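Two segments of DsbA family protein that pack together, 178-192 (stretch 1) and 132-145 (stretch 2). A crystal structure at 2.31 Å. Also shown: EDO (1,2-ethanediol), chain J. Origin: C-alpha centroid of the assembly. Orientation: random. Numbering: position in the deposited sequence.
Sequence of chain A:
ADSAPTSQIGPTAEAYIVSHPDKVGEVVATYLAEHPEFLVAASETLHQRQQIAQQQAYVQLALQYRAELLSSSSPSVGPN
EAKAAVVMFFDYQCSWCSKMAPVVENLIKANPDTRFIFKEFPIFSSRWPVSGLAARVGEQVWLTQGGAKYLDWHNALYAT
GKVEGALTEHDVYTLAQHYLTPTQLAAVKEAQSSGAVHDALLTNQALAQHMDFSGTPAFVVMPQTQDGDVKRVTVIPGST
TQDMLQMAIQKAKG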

# COMPACT_ATOMS: atom_id res chain seq x y z
N HIS A 178 1.75 35.04 20.79
CA HIS A 178 0.66 35.89 20.30
C HIS A 178 -0.69 35.57 20.93
O HIS A 178 -1.64 36.33 20.73
CB HIS A 178 0.56 35.78 18.77
CG HIS A 178 1.85 36.13 18.08
ND1 HIS A 178 2.39 37.40 18.13
CD2 HIS A 178 2.73 35.37 17.39
CE1 HIS A 178 3.54 37.41 17.47
NE2 HIS A 178 3.76 36.19 17.01
N TYR A 179 -0.82 34.47 21.67
CA TYR A 179 -2.09 34.11 22.27
C TYR A 179 -2.10 34.18 23.78
O TYR A 179 -3.18 34.19 24.38
CB TYR A 179 -2.50 32.69 21.85
CG TYR A 179 -2.86 32.60 20.40
CD1 TYR A 179 -1.88 32.61 19.41
CD2 TYR A 179 -4.19 32.53 20.00
CE1 TYR A 179 -2.21 32.54 18.09
CE2 TYR A 179 -4.52 32.46 18.68
CZ TYR A 179 -3.53 32.46 17.73
OH TYR A 179 -3.86 32.40 16.41
N LEU A 180 -0.93 34.23 24.42
CA LEU A 180 -0.82 34.23 25.87
C LEU A 180 -0.22 35.54 26.30
O LEU A 180 0.52 36.17 25.54
CB LEU A 180 0.07 33.08 26.34
CG LEU A 180 -0.40 31.66 25.98
CD1 LEU A 180 0.66 30.64 26.47
CD2 LEU A 180 -1.79 31.36 26.53
N THR A 181 -0.55 35.98 27.52
CA THR A 181 0.20 37.09 28.09
C THR A 181 1.62 36.63 28.40
O THR A 181 1.88 35.43 28.58
CB THR A 181 -0.42 37.58 29.39
OG1 THR A 181 -0.28 36.56 30.39
CG2 THR A 181 -1.91 38.00 29.21
N PRO A 182 2.55 37.57 28.50
CA PRO A 182 3.92 37.18 28.90
C PRO A 182 3.93 36.37 30.19
O PRO A 182 4.74 35.44 30.33
CB PRO A 182 4.64 38.54 29.06
CG PRO A 182 3.87 39.47 28.15
CD PRO A 182 2.42 39.02 28.28
N THR A 183 3.02 36.65 31.11
CA THR A 183 2.99 35.90 32.36
C THR A 183 2.52 34.46 32.13
O THR A 183 3.13 33.51 32.63
CB THR A 183 2.10 36.61 33.37
OG1 THR A 183 2.70 37.87 33.69
CG2 THR A 183 1.96 35.79 34.65
N GLN A 184 1.44 34.29 31.37
CA GLN A 184 0.99 32.94 31.02
C GLN A 184 2.09 32.18 30.28
O GLN A 184 2.37 31.02 30.58
CB GLN A 184 -0.27 33.00 30.16
CG GLN A 184 -1.52 33.37 30.93
CD GLN A 184 -2.63 33.86 30.01
OE1 GLN A 184 -2.40 34.17 28.83
NE2 GLN A 184 -3.83 33.93 30.54
N LEU A 185 2.69 32.83 29.28
CA LEU A 185 3.76 32.18 28.52
C LEU A 185 4.85 31.69 29.45
O LEU A 185 5.29 30.53 29.36
CB LEU A 185 4.32 33.14 27.49
CG LEU A 185 5.44 32.56 26.62
CD1 LEU A 185 4.85 31.57 25.62
CD2 LEU A 185 6.22 33.70 25.94
N ALA A 186 5.31 32.56 30.35
CA ALA A 186 6.36 32.17 31.28
C ALA A 186 5.89 31.01 32.16
O ALA A 186 6.69 30.12 32.48
CB ALA A 186 6.79 33.36 32.14
N ALA A 187 4.62 31.01 32.55
CA ALA A 187 4.14 29.92 33.40
C ALA A 187 4.11 28.60 32.63
O ALA A 187 4.40 27.54 33.19
CB ALA A 187 2.76 30.24 33.97
N VAL A 188 3.78 28.66 31.33
CA VAL A 188 3.78 27.44 30.53
C VAL A 188 5.19 26.92 30.34
O VAL A 188 5.44 25.70 30.38
CB VAL A 188 3.09 27.69 29.17
CG1 VAL A 188 3.38 26.53 28.24
CG2 VAL A 188 1.60 27.88 29.37
N LYS A 189 6.14 27.82 30.12
CA LYS A 189 7.52 27.37 29.95
C LYS A 189 8.02 26.67 31.21
O LYS A 189 8.64 25.61 31.13
CB LYS A 189 8.42 28.55 29.59
CG LYS A 189 8.17 29.10 28.20
CD LYS A 189 9.19 30.19 27.86
CE LYS A 189 8.97 30.69 26.43
NZ LYS A 189 9.53 32.05 26.18
N GLU A 190 7.74 27.25 32.37
CA GLU A 190 8.22 26.67 33.62
C GLU A 190 7.59 25.30 33.88
O GLU A 190 8.27 24.38 34.34
CB GLU A 190 7.97 27.63 34.79
CG GLU A 190 8.20 26.97 36.13
CD GLU A 190 8.59 27.96 37.22
OE1 GLU A 190 9.42 28.85 36.93
OE2 GLU A 190 8.11 27.82 38.37
N ALA A 191 6.30 25.14 33.57
CA ALA A 191 5.66 23.84 33.74
C ALA A 191 6.27 22.80 32.79
O ALA A 191 6.57 21.67 33.20
CB ALA A 191 4.15 23.96 33.51
N GLN A 192 6.43 23.16 31.52
CA GLN A 192 7.03 22.24 30.57
C GLN A 192 8.43 21.83 31.02
O GLN A 192 8.76 20.64 31.02
CB GLN A 192 7.05 22.89 29.19
CG GLN A 192 7.35 21.97 28.04
CD GLN A 192 6.26 20.92 27.75
OE1 GLN A 192 5.26 20.77 28.48
NE2 GLN A 192 6.49 20.16 26.71
C1 EDO J . -13.67 27.91 29.54
O1 EDO J . -13.32 29.27 29.21
C2 EDO J . -15.19 27.79 29.53
O2 EDO J . -15.60 28.50 28.35
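Stretch 2 (132-145) GLAARVGEQVWLTQ

Stretch 2 is helical throughout, from Gly132 to Gln145, and its helix begins earlier in the chain. Stretch 1 opens as a loop, Tyr179 and Leu180 included, and becomes helical at Pro182. Thr181 caps this helix: Gln184 N donates to Thr181 OG1 at 3.0 Å, and Thr181 N donates back to Gln184 OE1 at 2.9 Å. The two helices run roughly antiparallel, with 147° between their N-to-C directions and a closest axial approach of 10.2 Å. The register therefore runs in reverse. Gln192 lies by Leu133 (CA to CA 6.6 Å), Val188 by Arg136 (CA to CA 6.6 Å), and Tyr179 by Val141 (CA to CA 6.8 Å). Together the stretches bury 650 Å².

Val188 is the knob of the contact. It fits among Leu133, Arg136, Val137 and Gln140, with Val188 CG1 3.5 Å from Leu133 CD1 and Val188 CG2 4.0 Å from Gln140 CG. The loop extends the apolar surface. Leu180 CD1 is 3.9 Å from Val137 CG1, and Leu180 CD2 is 3.8 Å from Val141 CG2. Tyr179 CB packs on the same valine methyl, 3.7 Å from Val141 CG2.

Polar groups lie toward both ends. Arg136 is in the m rotamer at chi1 and reaches toward the C-terminal part of stretch 1. Its NE donates to Gln192 OE1 at 3.0 Å, while Ala191 CB covers one face of the guanidinium, 3.3 Å from Arg136 NH1. Near the other end, Gln184 NE2 lies 3.3 Å from Thr144 CG2. A water links these two residues, donating to Thr144 OG1 at 3.1 Å and to Gln184 OE1 at 3.2 Å. Gln145 NE2 comes within 3.0 Å of Tyr179 O. Away from this contact, ethanediol O1 donates to Trp142 O at 2.8 Å.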

# COMPACT_ATOMS: atom_id res chain seq x y z
N GLY A 132 2.33 17.77 24.41
CA GLY A 132 2.04 18.28 25.74
C GLY A 132 2.13 19.79 25.81
O GLY A 132 1.28 20.44 26.43
N LEU A 133 3.16 20.37 25.20
CA LEU A 133 3.31 21.82 25.17
C LEU A 133 2.14 22.47 24.45
O LEU A 133 1.64 23.51 24.88
CB LEU A 133 4.63 22.23 24.51
CG LEU A 133 4.80 23.75 24.37
CD1 LEU A 133 4.69 24.43 25.74
CD2 LEU A 133 6.11 24.19 23.66
N ALA A 134 1.72 21.89 23.31
CA ALA A 134 0.61 22.49 22.57
C ALA A 134 -0.68 22.39 23.36
O ALA A 134 -1.51 23.30 23.30
CB ALA A 134 0.46 21.84 21.19
N ALA A 135 -0.85 21.32 24.13
CA ALA A 135 -2.02 21.19 24.98
C ALA A 135 -1.99 22.20 26.14
O ALA A 135 -3.04 22.73 26.52
CB ALA A 135 -2.15 19.75 25.49
N ARG A 136 -0.80 22.49 26.70
CA ARG A 136 -0.71 23.50 27.76
C ARG A 136 -1.17 24.87 27.26
O ARG A 136 -1.96 25.55 27.92
CB ARG A 136 0.71 23.62 28.30
CG ARG A 136 1.20 22.50 29.19
CD ARG A 136 2.60 22.83 29.74
NE ARG A 136 3.15 21.68 30.43
CZ ARG A 136 2.75 21.27 31.63
NH1 ARG A 136 1.80 21.93 32.27
NH2 ARG A 136 3.28 20.20 32.18
N VAL A 137 -0.65 25.29 26.09
CA VAL A 137 -1.04 26.58 25.52
C VAL A 137 -2.53 26.60 25.24
O VAL A 137 -3.25 27.52 25.65
CB VAL A 137 -0.25 26.87 24.23
CG1 VAL A 137 -0.66 28.24 23.67
CG2 VAL A 137 1.24 26.79 24.49
N GLY A 138 -3.02 25.56 24.56
CA GLY A 138 -4.44 25.51 24.22
C GLY A 138 -5.33 25.58 25.45
O GLY A 138 -6.35 26.26 25.45
N GLU A 139 -4.93 24.90 26.53
CA GLU A 139 -5.74 24.96 27.72
C GLU A 139 -5.77 26.37 28.31
O GLU A 139 -6.82 26.84 28.75
CB GLU A 139 -5.24 23.97 28.74
CG GLU A 139 -6.06 24.02 29.99
CD GLU A 139 -5.70 22.92 30.93
OE1 GLU A 139 -6.44 21.91 30.92
OE2 GLU A 139 -4.67 23.07 31.64
N GLN A 140 -4.62 27.07 28.32
CA GLN A 140 -4.61 28.45 28.79
C GLN A 140 -5.50 29.33 27.92
O GLN A 140 -6.30 30.12 28.44
CB GLN A 140 -3.18 29.01 28.81
CG GLN A 140 -2.34 28.44 29.92
CD GLN A 140 -2.97 28.71 31.28
OE1 GLN A 140 -3.34 29.85 31.60
NE2 GLN A 140 -3.15 27.65 32.06
N VAL A 141 -5.38 29.21 26.60
CA VAL A 141 -6.21 30.01 25.71
C VAL A 141 -7.69 29.70 25.96
O VAL A 141 -8.53 30.61 26.11
CB VAL A 141 -5.81 29.77 24.24
CG1 VAL A 141 -6.83 30.36 23.25
CG2 VAL A 141 -4.40 30.29 23.98
N TRP A 142 -8.03 28.41 26.05
CA TRP A 142 -9.42 28.03 26.28
C TRP A 142 -9.95 28.59 27.60
O TRP A 142 -11.06 29.12 27.65
CB TRP A 142 -9.56 26.51 26.28
CG TRP A 142 -10.95 26.09 26.46
CD1 TRP A 142 -12.05 26.48 25.71
CD2 TRP A 142 -11.44 25.19 27.44
NE1 TRP A 142 -13.18 25.85 26.17
CE2 TRP A 142 -12.84 25.06 27.23
CE3 TRP A 142 -10.82 24.45 28.45
CZ2 TRP A 142 -13.62 24.24 28.00
CZ3 TRP A 142 -11.60 23.64 29.22
CH2 TRP A 142 -12.99 23.54 29.00
N LEU A 143 -9.16 28.48 28.67
CA LEU A 143 -9.66 28.83 30.00
C LEU A 143 -9.77 30.33 30.21
O LEU A 143 -10.59 30.78 31.01
CB LEU A 143 -8.77 28.23 31.08
CG LEU A 143 -8.78 26.71 31.30
CD1 LEU A 143 -7.61 26.32 32.22
CD2 LEU A 143 -10.13 26.27 31.88
N THR A 144 -8.94 31.12 29.51
CA THR A 144 -8.94 32.56 29.74
C THR A 144 -9.71 33.33 28.66
O THR A 144 -10.21 34.43 28.94
CB THR A 144 -7.49 33.10 29.84
OG1 THR A 144 -6.86 33.04 28.56
CG2 THR A 144 -6.65 32.23 30.76
N GLN A 145 -9.86 32.76 27.46
CA GLN A 145 -10.48 33.49 26.37
C GLN A 145 -11.64 32.78 25.70
O GLN A 145 -12.36 33.44 24.94
CB GLN A 145 -9.45 33.86 25.29
CG GLN A 145 -8.24 34.64 25.82
CD GLN A 145 -7.38 35.11 24.67
OE1 GLN A 145 -7.83 35.90 23.85
NE2 GLN A 145 -6.19 34.54 24.55
O HOH W 1 -5.16 35.59 27.99